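Local coordinates for protein putative 2,5-diketo-D-gluconic acid reductase B (Sinorhizobium meliloti, PDB 3UP8) that probably reduces methylglyoxal to hydroxyacetone with NADPH as an aldo/keto reductase, and is named a putative 2,5-diketo-D-gluconic acid reductase, at residues Leu59-Val64 with Glu259-Phe264; Pro215-Leu220 with Arg277-Pro282. One frame throughout, in Å; residues are numbered along the deposited sequence.

Overall arrangement
Both contacts lie in the helices and loops surrounding the eight-stranded parallel barrel of an aldo/keto reductase, but on different parts of this outer layer. Interaction 1 joins the turn between helix 46-59 and strand 63-65 to the C-terminal part of helix 254-261; interaction 2 links helix 218-227, which comes before strand 245-249, with the turn after helix 270-277. Their centres are about 23 Å apart and their nearest atoms about 7 Å, so they do not touch. In sequence order they interleave, 59-64, 215-220, 259-264, 277-282: interaction 1 ties the second barrel strand's approach to the helix following the last strand, 245-249. Both lie away from the predicted active-site and substrate-binding residues.

Interaction 1 (Leu59-Val64 with Glu259-Phe264); sequences LGFRHV and ENFAIF
The turn that leads from helix 46-59 into barrel strand 63-65 receives the ring of F261, which projects from the C-terminal part of helix 254-261 against L59, G60 and F61. Two hydrophobic side chains meet this ring. From L59, the branch carbon CG stands over one ring face, 4.2 Å from the F261 centroid and only 18° off the ring normal, a CH-pi contact shifted toward the rim. The methyl CD2 of L59 reaches past the ring to the root of the side chain, 3.7 Å from F261 CB. F61 supplies the second partner: its CE2 lies 3.6 Å from F261 CD1, and the two rings, with centroids 5.4 Å apart, are inclined at 45°, an oblique pair.

In this (beta/alpha)8 barrel the contact links the entry to the second strand with the helix that follows the eighth, 245-249, and F61 also touches S249 of that last strand. G60, the first residue to leave the helix, has positive phi and lets the ring in close: F261 CE1 is 3.8 Å from G60 C, and a beta carbon at this position would collide with F261 CZ. The F261 ring gets there because CG is anti to the backbone N (chi1 -167°), which sends it across to the turn. Replacing F261 with an alanine would probably open a gap beside the turn, leaving L59 CG without its ring face and F61 without its aromatic neighbour. Beyond the F61 ring, the carbonyl O of F61 accepts a hydrogen bond from R62 NH1 at 2.9 Å; the donor sits well above the carbonyl plane, and the same nitrogen also binds L57 O.

Interaction 2 (Pro215-Leu220 with Arg277-Pro282); sequences PADPLL and RELARP
L279 sends its two methyls from the turn after helix 270-277 to the start of helix 218-227, joining two helical elements packed outside the barrel strands of the aldo/keto reductase fold. The turn is type I, running from R277 to A280, and its third residue, L279, is the one whose side chain touches all three partners across the contact.

The apolar contacts divide between its branches. CD1 of L279 meets CD2 of L220 at 3.8 Å, while CD2 of L279 meets CD2 of L219 at 4.0 Å, and in both pairs the side chains cross at a slant. L219 starts toward L279, whereas L220 reaches it through a CG set beside its own backbone N, anti to the carbonyl carbon. Y186, in a loop, also packs on L220 and L279.

The polar bonds beside the contact centre on D217, the N-cap of helix 218-227. The D217 side chain comes at L279 from the opposite direction, with OD2 3.8 Å from L279 CD1, so the carboxylate meets the L279 methyl in van der Waals contact. OD2 has its own polar partner, a hydrogen bond with the hydroxyl OH of Y186, which helps fix the rotation of the carboxylate. The other oxygen does the capping: L220 N donates to D217 OD1 at 3.1 Å with an N-H...O angle of 159°, approaching on the anti side and 27° out of the carboxylate plane.

Interaction 1 (Leu59-Val64 with Glu259-Phe264)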
ATOM      1  N   LEU A  59      11.680  -3.612 -15.094  1.00 26.38           N
ATOM      2  CA  LEU A  59      12.669  -3.740 -14.028  1.00 26.20           C
ATOM      3  C   LEU A  59      12.343  -4.881 -13.056  1.00 25.74           C
ATOM      4  O   LEU A  59      13.245  -5.462 -12.451  1.00 25.60           O
ATOM      5  CB  LEU A  59      12.841  -2.399 -13.288  1.00 26.40           C
ATOM      6  CG  LEU A  59      13.664  -2.332 -11.990  1.00 27.90           C
ATOM      7  CD1 LEU A  59      15.170  -2.492 -12.244  1.00 29.71           C
ATOM      8  CD2 LEU A  59      13.385  -1.047 -11.240  1.00 28.10           C
ATOM      9  N   GLY A  60      11.062  -5.219 -12.914  1.00 24.59           N
ATOM     10  CA  GLY A  60      10.691  -6.330 -12.032  1.00 23.15           C
ATOM     11  C   GLY A  60       9.592  -6.088 -11.002  1.00 22.14           C
ATOM     12  O   GLY A  60       9.265  -6.999 -10.252  1.00 21.84           O
ATOM     13  N   PHE A  61       9.035  -4.877 -10.947  1.00 21.38           N
ATOM     14  CA  PHE A  61       7.872  -4.605 -10.079  1.00 20.85           C
ATOM     15  C   PHE A  61       6.720  -5.496 -10.496  1.00 20.22           C
ATOM     16  O   PHE A  61       6.449  -5.630 -11.689  1.00 19.58           O
ATOM     17  CB  PHE A  61       7.403  -3.156 -10.207  1.00 20.88           C
ATOM     18  CG  PHE A  61       8.058  -2.215  -9.255  1.00 21.72           C
ATOM     19  CD1 PHE A  61       7.455  -1.910  -8.033  1.00 22.34           C
ATOM     20  CD2 PHE A  61       9.274  -1.620  -9.575  1.00 22.66           C
ATOM     21  CE1 PHE A  61       8.067  -1.021  -7.142  1.00 22.44           C
ATOM     22  CE2 PHE A  61       9.890  -0.740  -8.694  1.00 23.04           C
ATOM     23  CZ  PHE A  61       9.291  -0.439  -7.480  1.00 23.13           C
ATOM     24  N   ARG A  62       6.052  -6.106  -9.517  1.00 19.60           N
ATOM     25  CA  ARG A  62       4.909  -6.981  -9.801  1.00 19.63           C
ATOM     26  C   ARG A  62       3.687  -6.662  -8.936  1.00 19.18           C
ATOM     27  O   ARG A  62       2.752  -7.458  -8.850  1.00 20.64           O
ATOM     28  CB  ARG A  62       5.302  -8.443  -9.607  1.00 19.98           C
ATOM     29  CG  ARG A  62       6.303  -8.988 -10.623  1.00 22.10           C
ATOM     30  CD  ARG A  62       5.717  -9.040 -12.042  1.00 23.71           C
ATOM     31  NE  ARG A  62       6.687  -9.584 -12.986  1.00 25.55           N
ATOM     32  CZ  ARG A  62       7.574  -8.861 -13.663  1.00 26.04           C
ATOM     33  NH1 ARG A  62       7.621  -7.549 -13.518  1.00 26.14           N
ATOM     34  NH2 ARG A  62       8.425  -9.460 -14.488  1.00 27.88           N
ATOM     35  N   HIS A  63       3.713  -5.511  -8.279  1.00 17.19           N
ATOM     36  CA  HIS A  63       2.634  -5.071  -7.421  1.00 15.82           C
ATOM     37  C   HIS A  63       2.387  -3.634  -7.835  1.00 14.56           C
ATOM     38  O   HIS A  63       3.295  -2.818  -7.838  1.00 14.05           O
ATOM     39  CB  HIS A  63       3.067  -5.223  -5.945  1.00 14.89           C
ATOM     40  CG  HIS A  63       2.154  -4.578  -4.949  1.00 15.62           C
ATOM     41  ND1 HIS A  63       2.462  -4.519  -3.604  1.00 14.32           N
ATOM     42  CD2 HIS A  63       0.965  -3.947  -5.090  1.00 15.58           C
ATOM     43  CE1 HIS A  63       1.503  -3.877  -2.964  1.00 17.48           C
ATOM     44  NE2 HIS A  63       0.578  -3.529  -3.839  1.00 17.36           N
ATOM     45  N   VAL A  64       1.166  -3.344  -8.270  1.00 13.77           N
ATOM     46  CA  VAL A  64       0.798  -1.993  -8.673  1.00 13.81           C
ATOM     47  C   VAL A  64      -0.427  -1.559  -7.870  1.00 13.93           C
ATOM     48  O   VAL A  64      -1.399  -2.306  -7.781  1.00 13.62           O
ATOM     49  CB  VAL A  64       0.471  -1.891 -10.184  1.00 13.21           C
ATOM     50  CG1 VAL A  64       0.111  -0.456 -10.540  1.00 12.07           C
ATOM     51  CG2 VAL A  64       1.669  -2.370 -11.042  1.00 13.53           C
ATOM     52  N   GLU A 259      16.721   2.798  -7.778  1.00 38.79           N
ATOM     53  CA  GLU A 259      17.195   2.977  -6.409  1.00 38.38           C
ATOM     54  C   GLU A 259      16.223   2.351  -5.394  1.00 37.50           C
ATOM     55  O   GLU A 259      16.633   1.582  -4.518  1.00 36.93           O
ATOM     56  CB  GLU A 259      17.399   4.476  -6.138  1.00 38.50           C
ATOM     57  CG  GLU A 259      17.899   4.839  -4.739  1.00 40.54           C
ATOM     58  CD  GLU A 259      17.732   6.326  -4.423  1.00 42.64           C
ATOM     59  OE1 GLU A 259      18.002   7.161  -5.318  1.00 43.34           O
ATOM     60  OE2 GLU A 259      17.331   6.656  -3.283  1.00 42.80           O
ATOM     61  N   ASN A 260      14.939   2.675  -5.534  1.00 36.90           N
ATOM     62  CA  ASN A 260      13.891   2.153  -4.649  1.00 36.19           C
ATOM     63  C   ASN A 260      13.763   0.624  -4.698  1.00 35.53           C
ATOM     64  O   ASN A 260      13.473  -0.020  -3.687  1.00 35.11           O
ATOM     65  CB  ASN A 260      12.545   2.813  -4.965  1.00 36.43           C
ATOM     66  CG  ASN A 260      12.461   4.252  -4.469  1.00 36.87           C
ATOM     67  OD1 ASN A 260      13.477   4.913  -4.246  1.00 37.82           O
ATOM     68  ND2 ASN A 260      11.239   4.742  -4.292  1.00 37.32           N
ATOM     69  N   PHE A 261      14.008   0.059  -5.876  1.00 34.94           N
ATOM     70  CA  PHE A 261      13.917  -1.383  -6.105  1.00 34.49           C
ATOM     71  C   PHE A 261      15.050  -2.159  -5.428  1.00 34.12           C
ATOM     72  O   PHE A 261      14.871  -3.315  -5.028  1.00 33.70           O
ATOM     73  CB  PHE A 261      13.921  -1.649  -7.608  1.00 34.47           C
ATOM     74  CG  PHE A 261      13.525  -3.043  -7.987  1.00 35.04           C
ATOM     75  CD1 PHE A 261      12.194  -3.444  -7.926  1.00 34.96           C
ATOM     76  CD2 PHE A 261      14.482  -3.951  -8.434  1.00 34.90           C
ATOM     77  CE1 PHE A 261      11.819  -4.740  -8.296  1.00 34.95           C
ATOM     78  CE2 PHE A 261      14.121  -5.242  -8.802  1.00 35.60           C
ATOM     79  CZ  PHE A 261      12.780  -5.636  -8.734  1.00 35.46           C
ATOM     80  N   ALA A 262      16.208  -1.508  -5.297  1.00 33.55           N
ATOM     81  CA  ALA A 262      17.407  -2.135  -4.735  1.00 33.33           C
ATOM     82  C   ALA A 262      17.452  -2.072  -3.204  1.00 33.11           C
ATOM     83  O   ALA A 262      18.393  -1.520  -2.620  1.00 33.27           O
ATOM     84  CB  ALA A 262      18.651  -1.495  -5.334  1.00 33.42           C
ATOM     85  N   ILE A 263      16.441  -2.641  -2.551  1.00 32.32           N
ATOM     86  CA  ILE A 263      16.356  -2.600  -1.088  1.00 31.55           C
ATOM     87  C   ILE A 263      16.371  -3.987  -0.477  1.00 31.89           C
ATOM     88  O   ILE A 263      16.178  -4.144   0.730  1.00 31.98           O
ATOM     89  CB  ILE A 263      15.103  -1.818  -0.591  1.00 31.67           C
ATOM     90  CG1 ILE A 263      13.802  -2.484  -1.084  1.00 30.12           C
ATOM     91  CG2 ILE A 263      15.193  -0.349  -1.018  1.00 30.54           C
ATOM     92  CD1 ILE A 263      12.489  -1.875  -0.519  1.00 29.31           C
ATOM     93  N   PHE A 264      16.593  -5.001  -1.302  1.00 32.40           N
ATOM     94  CA  PHE A 264      16.691  -6.363  -0.785  1.00 33.40           C
ATOM     95  C   PHE A 264      18.142  -6.846  -0.811  1.00 34.81           C
ATOM     96  O   PHE A 264      18.429  -7.995  -0.471  1.00 34.94           O
ATOM     97  CB  PHE A 264      15.719  -7.304  -1.518  1.00 33.02           C
ATOM     98  CG  PHE A 264      14.282  -6.852  -1.444  1.00 31.44           C
ATOM     99  CD1 PHE A 264      13.531  -7.070  -0.293  1.00 30.42           C
ATOM    100  CD2 PHE A 264      13.698  -6.167  -2.508  1.00 30.84           C
ATOM    101  CE1 PHE A 264      12.209  -6.628  -0.201  1.00 29.56           C
ATOM    102  CE2 PHE A 264      12.372  -5.720  -2.428  1.00 31.00           C
ATOM    103  CZ  PHE A 264      11.628  -5.952  -1.269  1.00 30.04           C
TER

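Interaction 2 (Pro215-Leu220 with Arg277-Pro282)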
ATOM      1  N   PRO A 215      14.907  11.970   2.778  1.00 29.48           N
ATOM      2  CA  PRO A 215      16.230  12.251   2.174  1.00 30.23           C
ATOM      3  C   PRO A 215      17.058  13.333   2.890  1.00 31.05           C
ATOM      4  O   PRO A 215      18.284  13.386   2.721  1.00 31.76           O
ATOM      5  CB  PRO A 215      15.887  12.709   0.748  1.00 30.41           C
ATOM      6  CG  PRO A 215      14.485  12.219   0.503  1.00 30.39           C
ATOM      7  CD  PRO A 215      13.810  12.251   1.838  1.00 29.41           C
ATOM      8  N   ALA A 216      16.404  14.173   3.686  1.00 31.52           N
ATOM      9  CA  ALA A 216      17.085  15.253   4.412  1.00 32.03           C
ATOM     10  C   ALA A 216      17.524  14.844   5.812  1.00 32.03           C
ATOM     11  O   ALA A 216      18.207  15.601   6.493  1.00 31.85           O
ATOM     12  CB  ALA A 216      16.189  16.498   4.478  1.00 32.52           C
ATOM     13  N   ASP A 217      17.137  13.648   6.245  1.00 31.99           N
ATOM     14  CA  ASP A 217      17.410  13.226   7.607  1.00 32.21           C
ATOM     15  C   ASP A 217      18.874  12.811   7.768  1.00 32.65           C
ATOM     16  O   ASP A 217      19.364  11.960   7.018  1.00 32.33           O
ATOM     17  CB  ASP A 217      16.473  12.095   8.030  1.00 32.24           C
ATOM     18  CG  ASP A 217      16.500  11.846   9.525  1.00 32.55           C
ATOM     19  OD1 ASP A 217      17.504  11.296  10.017  1.00 33.21           O
ATOM     20  OD2 ASP A 217      15.514  12.180  10.216  1.00 33.24           O
ATOM     21  N   PRO A 218      19.574  13.420   8.744  1.00 33.04           N
ATOM     22  CA  PRO A 218      20.996  13.127   8.976  1.00 33.32           C
ATOM     23  C   PRO A 218      21.239  11.716   9.511  1.00 33.45           C
ATOM     24  O   PRO A 218      22.206  11.069   9.096  1.00 33.12           O
ATOM     25  CB  PRO A 218      21.414  14.175  10.018  1.00 33.19           C
ATOM     26  CG  PRO A 218      20.135  14.567  10.705  1.00 33.51           C
ATOM     27  CD  PRO A 218      19.067  14.469   9.652  1.00 33.02           C
ATOM     28  N   LEU A 219      20.385  11.240  10.419  1.00 33.34           N
ATOM     29  CA  LEU A 219      20.530   9.878  10.918  1.00 33.85           C
ATOM     30  C   LEU A 219      20.372   8.854   9.784  1.00 34.03           C
ATOM     31  O   LEU A 219      21.157   7.901   9.684  1.00 33.96           O
ATOM     32  CB  LEU A 219      19.573   9.584  12.079  1.00 33.54           C
ATOM     33  CG  LEU A 219      19.532   8.131  12.590  1.00 34.24           C
ATOM     34  CD1 LEU A 219      20.801   7.737  13.350  1.00 33.93           C
ATOM     35  CD2 LEU A 219      18.304   7.890  13.461  1.00 34.45           C
ATOM     36  N   LEU A 220      19.373   9.065   8.928  1.00 34.08           N
ATOM     37  CA  LEU A 220      19.112   8.149   7.807  1.00 33.96           C
ATOM     38  C   LEU A 220      20.201   8.196   6.740  1.00 34.37           C
ATOM     39  O   LEU A 220      20.512   7.182   6.119  1.00 34.31           O
ATOM     40  CB  LEU A 220      17.735   8.405   7.183  1.00 33.56           C
ATOM     41  CG  LEU A 220      16.528   8.326   8.125  1.00 32.73           C
ATOM     42  CD1 LEU A 220      15.220   8.542   7.356  1.00 32.10           C
ATOM     43  CD2 LEU A 220      16.497   7.020   8.910  1.00 30.91           C
ATOM     44  N   ARG A 277      13.369   3.833  14.592  1.00 32.45           N
ATOM     45  CA  ARG A 277      12.128   3.834  15.367  1.00 32.77           C
ATOM     46  C   ARG A 277      12.006   5.061  16.296  1.00 32.39           C
ATOM     47  O   ARG A 277      10.891   5.565  16.532  1.00 31.81           O
ATOM     48  CB  ARG A 277      12.011   2.525  16.159  1.00 33.70           C
ATOM     49  CG  ARG A 277      10.629   2.244  16.752  1.00 36.22           C
ATOM     50  CD  ARG A 277      10.709   1.226  17.893  1.00 40.75           C
ATOM     51  NE  ARG A 277       9.735   1.505  18.963  1.00 45.04           N
ATOM     52  CZ  ARG A 277       9.898   2.407  19.941  1.00 46.49           C
ATOM     53  NH1 ARG A 277      10.998   3.156  20.012  1.00 47.77           N
ATOM     54  NH2 ARG A 277       8.945   2.576  20.854  1.00 48.18           N
ATOM     55  N   GLU A 278      13.147   5.539  16.801  1.00 31.53           N
ATOM     56  CA  GLU A 278      13.208   6.723  17.681  1.00 31.32           C
ATOM     57  C   GLU A 278      12.823   8.047  17.008  1.00 29.63           C
ATOM     58  O   GLU A 278      12.615   9.051  17.692  1.00 29.86           O
ATOM     59  CB  GLU A 278      14.611   6.894  18.289  1.00 31.81           C
ATOM     60  CG  GLU A 278      15.078   5.771  19.206  1.00 36.01           C
ATOM     61  CD  GLU A 278      14.177   5.542  20.420  1.00 41.01           C
ATOM     62  OE1 GLU A 278      13.399   6.458  20.800  1.00 42.67           O
ATOM     63  OE2 GLU A 278      14.264   4.432  21.001  1.00 43.49           O
ATOM     64  N   LEU A 279      12.760   8.051  15.679  1.00 28.00           N
ATOM     65  CA  LEU A 279      12.419   9.253  14.923  1.00 26.66           C
ATOM     66  C   LEU A 279      10.941   9.654  14.990  1.00 26.25           C
ATOM     67  O   LEU A 279      10.590  10.731  14.521  1.00 26.07           O
ATOM     68  CB  LEU A 279      12.872   9.124  13.460  1.00 26.23           C
ATOM     69  CG  LEU A 279      14.379   9.032  13.206  1.00 26.64           C
ATOM     70  CD1 LEU A 279      14.659   8.783  11.723  1.00 23.85           C
ATOM     71  CD2 LEU A 279      15.101  10.286  13.707  1.00 26.36           C
ATOM     72  N   ALA A 280      10.089   8.810  15.572  1.00 25.51           N
ATOM     73  CA  ALA A 280       8.645   9.076  15.624  1.00 25.33           C
ATOM     74  C   ALA A 280       8.324  10.367  16.391  1.00 25.62           C
ATOM     75  O   ALA A 280       8.903  10.636  17.451  1.00 24.63           O
ATOM     76  CB  ALA A 280       7.891   7.892  16.206  1.00 24.92           C
ATOM     77  N   ARG A 281       7.414  11.163  15.826  1.00 25.57           N
ATOM     78  CA  ARG A 281       7.037  12.469  16.368  1.00 26.40           C
ATOM     79  C   ARG A 281       5.519  12.519  16.540  1.00 26.28           C
ATOM     80  O   ARG A 281       4.782  12.006  15.684  1.00 25.83           O
ATOM     81  CB  ARG A 281       7.459  13.598  15.414  1.00 27.04           C
ATOM     82  CG  ARG A 281       8.958  13.724  15.096  1.00 30.45           C
ATOM     83  CD  ARG A 281       9.753  14.341  16.253  1.00 37.48           C
ATOM     84  NE  ARG A 281       9.167  15.601  16.726  1.00 42.20           N
ATOM     85  CZ  ARG A 281       9.126  15.979  18.003  1.00 44.38           C
ATOM     86  NH1 ARG A 281       9.641  15.202  18.951  1.00 45.19           N
ATOM     87  NH2 ARG A 281       8.559  17.132  18.338  1.00 45.47           N
ATOM     88  N   PRO A 282       5.037  13.148  17.633  1.00 26.07           N
ATOM     89  CA  PRO A 282       3.583  13.261  17.821  1.00 25.81           C
ATOM     90  C   PRO A 282       2.898  14.042  16.687  1.00 25.29           C
ATOM     91  O   PRO A 282       1.698  13.903  16.479  1.00 25.47           O
ATOM     92  CB  PRO A 282       3.449  13.995  19.164  1.00 26.12           C
ATOM     93  CG  PRO A 282       4.760  14.726  19.335  1.00 26.60           C
ATOM     94  CD  PRO A 282       5.799  13.861  18.683  1.00 25.97           C
TER